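Local structure of RNA polymerase sigma factor SIGMA-28 (FliA) (Aquifex aeolicus, 1RP3) at residues R92-K97 against L136-F141; T117-A122 against I127-L132. The protein probably acts as a flagellar sigma factor that directs RNA polymerase to promoter DNA, and is held inactive here in complex with the anti-sigma factor FlgM. All coordinates share one frame; numbering follows the deposited sequence.

Interaction 1: residues R92-K97 against L136-F141; sequences RQVREK and LDKINF
Val-94 and Ile-139 mark the point where two helical segments, 92-97 and 136-141, come nearest, with their CA atoms 6.3 Å apart. The axes of these short segments approach to 9.6 Å and cross at -110°, steeply enough that the contact is confined to a few side chains around a single point. It packs the first turn of helix 92-112 against helix 129-158, with Asp-88 and Phe-89 of the preceding loop alongside Lys-138. Val-94 does most of the touching from the first helix, and its two methyls divide the work. CG1, anti to the backbone N (chi1 170°), packs 3.9 Å from CG1 of Ile-139, the two side chains running antiparallel alongside one another. CG2 of Val-94 instead meets the end of Lys-138, 3.7 Å from its CE. The lysine chain, otherwise extended, bends at chi3 (66°), and its ammonium group is taken up outside the two segments by a salt bridge to Asp-88. One turn further along, CD1 of Ile-139 lies 4.4 Å from the carbonyl C of Lys-97. Lys-97, more exposed, starts out toward helix 129-158, and its NZ ends 5.6 Å from NZ of Lys-138. An alanine in place of Val-94 would lose both methyl branches and is likely to leave a gap beside Ile-139 and the lysine's CE. Across the two segments the attraction is thus apolar and dispersive: a buried valine-isoleucine pair with the CE methylene of Lys-138 beside it, while the Asp-88 carboxylate probably neutralises the Lys-138 ammonium and softens the nearness of Lys-97 NZ.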
loop_
_atom_site.group_PDB
_atom_site.type_symbol
_atom_site.label_atom_id
_atom_site.label_comp_id
_atom_site.label_asym_id
_atom_site.label_seq_id
_atom_site.Cartn_x
_atom_site.Cartn_y
_atom_site.Cartn_z
ATOM N N ARG A 92 18.379 -8.052 8.305
ATOM C CA ARG A 92 19.496 -8.644 7.570
ATOM C C ARG A 92 19.149 -10.022 6.998
ATOM O O ARG A 92 19.549 -10.344 5.878
ATOM C CB ARG A 92 20.746 -8.723 8.462
ATOM N N GLN A 93 18.397 -10.819 7.757
ATOM C CA GLN A 93 17.989 -12.149 7.305
ATOM C C GLN A 93 17.189 -12.071 5.985
ATOM O O GLN A 93 17.350 -12.914 5.096
ATOM C CB GLN A 93 17.167 -12.848 8.391
ATOM N N VAL A 94 16.344 -11.050 5.863
ATOM C CA VAL A 94 15.541 -10.863 4.659
ATOM C C VAL A 94 16.432 -10.487 3.479
ATOM O O VAL A 94 16.270 -11.014 2.376
ATOM C CB VAL A 94 14.446 -9.769 4.874
ATOM C CG1 VAL A 94 13.765 -9.402 3.559
ATOM C CG2 VAL A 94 13.410 -10.263 5.855
ATOM N N ARG A 95 17.379 -9.584 3.718
ATOM C CA ARG A 95 18.295 -9.133 2.675
ATOM C C ARG A 95 19.211 -10.276 2.232
ATOM O O ARG A 95 19.601 -10.350 1.057
ATOM C CB ARG A 95 19.112 -7.940 3.160
ATOM N N GLU A 96 19.544 -11.163 3.172
ATOM C CA GLU A 96 20.396 -12.315 2.876
ATOM C C GLU A 96 19.637 -13.278 1.976
ATOM O O GLU A 96 20.179 -13.745 0.973
ATOM C CB GLU A 96 20.830 -13.022 4.151
ATOM N N LYS A 97 18.380 -13.562 2.323
ATOM C CA LYS A 97 17.546 -14.462 1.529
ATOM C C LYS A 97 17.368 -13.932 0.104
ATOM O O LYS A 97 17.318 -14.704 -0.857
ATOM C CB LYS A 97 16.185 -14.668 2.196
ATOM C CG LYS A 97 16.244 -15.519 3.454
ATOM C CD LYS A 97 14.899 -15.584 4.140
ATOM C CE LYS A 97 14.946 -16.454 5.380
ATOM N NZ LYS A 97 13.616 -16.515 6.057
ATOM N N LEU A 136 9.463 -13.605 -0.983
ATOM C CA LEU A 136 9.450 -12.624 -2.066
ATOM C C LEU A 136 8.575 -11.418 -1.680
ATOM O O LEU A 136 8.863 -10.291 -2.072
ATOM C CB LEU A 136 8.929 -13.260 -3.358
ATOM C CG LEU A 136 9.854 -14.305 -3.997
ATOM C CD1 LEU A 136 9.164 -14.981 -5.154
ATOM C CD2 LEU A 136 11.142 -13.654 -4.462
ATOM N N ASP A 137 7.529 -11.652 -0.880
ATOM C CA ASP A 137 6.651 -10.574 -0.446
ATOM C C ASP A 137 7.329 -9.679 0.583
ATOM O O ASP A 137 7.189 -8.457 0.517
ATOM C CB ASP A 137 5.323 -11.116 0.091
ATOM C CG ASP A 137 4.355 -11.517 -1.021
ATOM O OD1 ASP A 137 4.412 -10.920 -2.120
ATOM O OD2 ASP A 137 3.522 -12.421 -0.792
ATOM N N LYS A 138 8.072 -10.280 1.513
ATOM C CA LYS A 138 8.793 -9.517 2.531
ATOM C C LYS A 138 9.884 -8.690 1.871
ATOM O O LYS A 138 10.056 -7.513 2.184
ATOM C CB LYS A 138 9.421 -10.434 3.585
ATOM C CG LYS A 138 8.414 -11.114 4.493
ATOM C CD LYS A 138 9.094 -11.973 5.541
ATOM C CE LYS A 138 9.899 -11.145 6.534
ATOM N NZ LYS A 138 10.588 -12.023 7.533
ATOM N N ILE A 139 10.587 -9.303 0.920
ATOM C CA ILE A 139 11.661 -8.636 0.201
ATOM C C ILE A 139 11.108 -7.412 -0.515
ATOM O O ILE A 139 11.582 -6.288 -0.313
ATOM C CB ILE A 139 12.336 -9.588 -0.820
ATOM C CG1 ILE A 139 13.191 -10.620 -0.084
ATOM C CG2 ILE A 139 13.179 -8.791 -1.815
ATOM C CD1 ILE A 139 13.629 -11.783 -0.962
ATOM N N ASN A 140 10.081 -7.642 -1.322
ATOM C CA ASN A 140 9.421 -6.581 -2.063
ATOM C C ASN A 140 8.819 -5.517 -1.161
ATOM O O ASN A 140 8.804 -4.330 -1.515
ATOM C CB ASN A 140 8.348 -7.162 -2.979
ATOM C CG ASN A 140 8.924 -7.669 -4.271
ATOM O OD1 ASN A 140 8.865 -8.861 -4.573
ATOM N ND2 ASN A 140 9.527 -6.763 -5.036
ATOM N N PHE A 141 8.339 -5.919 0.015
ATOM C CA PHE A 141 7.762 -4.914 0.887
ATOM C C PHE A 141 8.828 -3.995 1.490
ATOM O O PHE A 141 8.574 -2.807 1.716
ATOM C CB PHE A 141 6.821 -5.492 1.942
ATOM C CG PHE A 141 5.842 -4.480 2.450
ATOM C CD1 PHE A 141 4.849 -3.987 1.612
ATOM C CD2 PHE A 141 5.967 -3.941 3.727
ATOM C CE1 PHE A 141 4.006 -2.973 2.033
ATOM C CE2 PHE A 141 5.120 -2.917 4.155
ATOM C CZ PHE A 141 4.142 -2.435 3.308
#

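Interaction 2: residues T117-A122 against I127-L132; sequences TDEEVA and ISTEEL
Leu-132 reaches back from the first turn of helix 129-158 to the face of 117-122, and its CD2 methyl is the common point of the apolar centre. It lies 3.8 Å from CG1 of Val-121, the leucine lying roughly perpendicular to the valine, and 4.1 Å from CB of Ala-122. The same methyl rests against the backbone, 3.5 Å from the carbonyl O of Asp-118. A chi1 of 175°, which swings CG away from the backbone N, carries the isobutyl end of Leu-132 to Asp-118 O and Val-121. Ala-122 fits the close approach of the chain that follows: its CB is 3.3 Å from the carbonyl O of Ile-127 and also borders Ser-128 O. Further out, CG2 of Thr-129 packs 3.7 Å from CA of Glu-119, whose chain bends at chi2 to bring OE1 alongside the same methyl.

At the polar edge the backbones join directly. Ile-127 N donates to Ala-122 O over 3.0 Å in a nearly straight bond (177° at the hydrogen), tying the two segments together across the turn. Both helix starts are capped. Thr-117 and Glu-120 form a capping box, each side chain accepting from the other's backbone N, and Ser-128 OG accepts from Glu-131 N at the start of the next helix.

The two helices joined by a tight turn are consistent with the helix-turn-helix relationship of sigma-70 region 3. Helix 217-236 packs on them through Ser-218, which touches Val-121 and Leu-132 and, together with Val-217 N at the start of that helix, bonds the carboxylate of Asp-118, while Ile-101 of helix 92-112 meets Leu-132 and Arg-114 pairs with Glu-120.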
loop_
_atom_site.group_PDB
_atom_site.type_symbol
_atom_site.label_atom_id
_atom_site.label_comp_id
_atom_site.label_asym_id
_atom_site.label_seq_id
_atom_site.Cartn_x
_atom_site.Cartn_y
_atom_site.Cartn_z
ATOM N N THR A 117 10.657 -21.968 -12.990
ATOM C CA THR A 117 9.289 -21.830 -12.500
ATOM C C THR A 117 9.427 -21.589 -11.003
ATOM O O THR A 117 10.507 -21.784 -10.449
ATOM C CB THR A 117 8.445 -23.121 -12.713
ATOM O OG1 THR A 117 8.983 -24.196 -11.939
ATOM C CG2 THR A 117 8.435 -23.524 -14.160
ATOM N N ASP A 118 8.349 -21.187 -10.339
ATOM C CA ASP A 118 8.409 -20.963 -8.897
ATOM C C ASP A 118 8.634 -22.284 -8.154
ATOM O O ASP A 118 9.327 -22.330 -7.128
ATOM C CB ASP A 118 7.129 -20.278 -8.407
ATOM C CG ASP A 118 6.906 -18.916 -9.064
ATOM O OD1 ASP A 118 7.842 -18.081 -9.067
ATOM O OD2 ASP A 118 5.796 -18.684 -9.597
ATOM N N GLU A 119 8.070 -23.359 -8.698
ATOM C CA GLU A 119 8.212 -24.680 -8.098
ATOM C C GLU A 119 9.673 -25.106 -8.158
ATOM O O GLU A 119 10.182 -25.731 -7.219
ATOM C CB GLU A 119 7.347 -25.713 -8.829
ATOM C CG GLU A 119 6.331 -25.130 -9.813
ATOM C CD GLU A 119 5.128 -24.517 -9.141
ATOM O OE1 GLU A 119 4.615 -25.098 -8.162
ATOM O OE2 GLU A 119 4.673 -23.458 -9.602
ATOM N N GLU A 120 10.351 -24.731 -9.243
ATOM C CA GLU A 120 11.762 -25.073 -9.421
ATOM C C GLU A 120 12.681 -24.227 -8.541
ATOM O O GLU A 120 13.725 -24.704 -8.081
ATOM C CB GLU A 120 12.174 -24.970 -10.901
ATOM C CG GLU A 120 11.590 -26.083 -11.799
ATOM C CD GLU A 120 11.822 -25.868 -13.302
ATOM O OE1 GLU A 120 12.021 -24.706 -13.735
ATOM O OE2 GLU A 120 11.780 -26.871 -14.062
ATOM N N VAL A 121 12.288 -22.977 -8.303
ATOM C CA VAL A 121 13.067 -22.067 -7.472
ATOM C C VAL A 121 12.997 -22.542 -6.028
ATOM O O VAL A 121 14.010 -22.638 -5.342
ATOM C CB VAL A 121 12.534 -20.601 -7.569
ATOM C CG1 VAL A 121 13.211 -19.721 -6.526
ATOM C CG2 VAL A 121 12.766 -20.033 -8.973
ATOM N N ALA A 122 11.789 -22.868 -5.585
ATOM C CA ALA A 122 11.559 -23.335 -4.225
ATOM C C ALA A 122 12.296 -24.648 -3.971
ATOM O O ALA A 122 12.785 -24.886 -2.860
ATOM C CB ALA A 122 10.062 -23.506 -3.979
ATOM N N ILE A 127 12.578 -25.437 0.048
ATOM C CA ILE A 127 11.420 -24.886 0.751
ATOM C C ILE A 127 10.166 -25.040 -0.108
ATOM O O ILE A 127 10.243 -25.385 -1.287
ATOM C CB ILE A 127 11.610 -23.379 1.065
ATOM C CG1 ILE A 127 11.820 -22.586 -0.233
ATOM C CG2 ILE A 127 12.772 -23.175 2.027
ATOM C CD1 ILE A 127 12.112 -21.116 -0.038
ATOM N N SER A 128 9.005 -24.797 0.490
ATOM C CA SER A 128 7.756 -24.893 -0.252
ATOM C C SER A 128 7.563 -23.616 -1.067
ATOM O O SER A 128 8.250 -22.611 -0.842
ATOM C CB SER A 128 6.578 -25.082 0.707
ATOM O OG SER A 128 6.470 -23.992 1.609
ATOM N N THR A 129 6.639 -23.660 -2.022
ATOM C CA THR A 129 6.362 -22.489 -2.845
ATOM C C THR A 129 5.661 -21.419 -1.999
ATOM O O THR A 129 5.791 -20.220 -2.258
ATOM C CB THR A 129 5.512 -22.841 -4.097
ATOM O OG1 THR A 129 4.307 -23.504 -3.695
ATOM C CG2 THR A 129 6.304 -23.727 -5.056
ATOM N N GLU A 130 4.940 -21.854 -0.969
ATOM C CA GLU A 130 4.265 -20.914 -0.077
ATOM C C GLU A 130 5.341 -20.145 0.688
ATOM O O GLU A 130 5.236 -18.936 0.855
ATOM C CB GLU A 130 3.340 -21.650 0.893
ATOM N N GLU A 131 6.390 -20.850 1.112
ATOM C CA GLU A 131 7.501 -20.239 1.845
ATOM C C GLU A 131 8.213 -19.225 0.967
ATOM O O GLU A 131 8.613 -18.159 1.437
ATOM C CB GLU A 131 8.499 -21.308 2.297
ATOM C CG GLU A 131 9.679 -20.789 3.126
ATOM C CD GLU A 131 9.248 -20.128 4.428
ATOM O OE1 GLU A 131 8.287 -20.621 5.064
ATOM O OE2 GLU A 131 9.870 -19.112 4.817
ATOM N N LEU A 132 8.355 -19.566 -0.310
ATOM C CA LEU A 132 8.999 -18.700 -1.289
ATOM C C LEU A 132 8.167 -17.439 -1.513
ATOM O O LEU A 132 8.685 -16.327 -1.449
ATOM C CB LEU A 132 9.180 -19.442 -2.616
ATOM C CG LEU A 132 9.745 -18.650 -3.800
ATOM C CD1 LEU A 132 11.150 -18.153 -3.483
ATOM C CD2 LEU A 132 9.739 -19.513 -5.053
#

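In the fold
After the three N-terminal helices (7-33, 42-58, 66-85) the chain enters helix 92-112, then the short helix 118-125 and the long helix 129-158. Interaction 2 closes the small loop between the last two, with only four residues separating its segments. Interaction 1 closes the wider loop, joining the start of helix 92-112 to a later part of helix 129-158, so the local hairpin falls wholly within its span. The contacts lie about 15 Å apart, centre to centre, and share helix 129-158, which ties all three helices together. Helix 217-236 lies against both 117-132 and segment 136-141, touching the latter on Leu-136 and Asn-140, linking this region to the region 4 end of the chain.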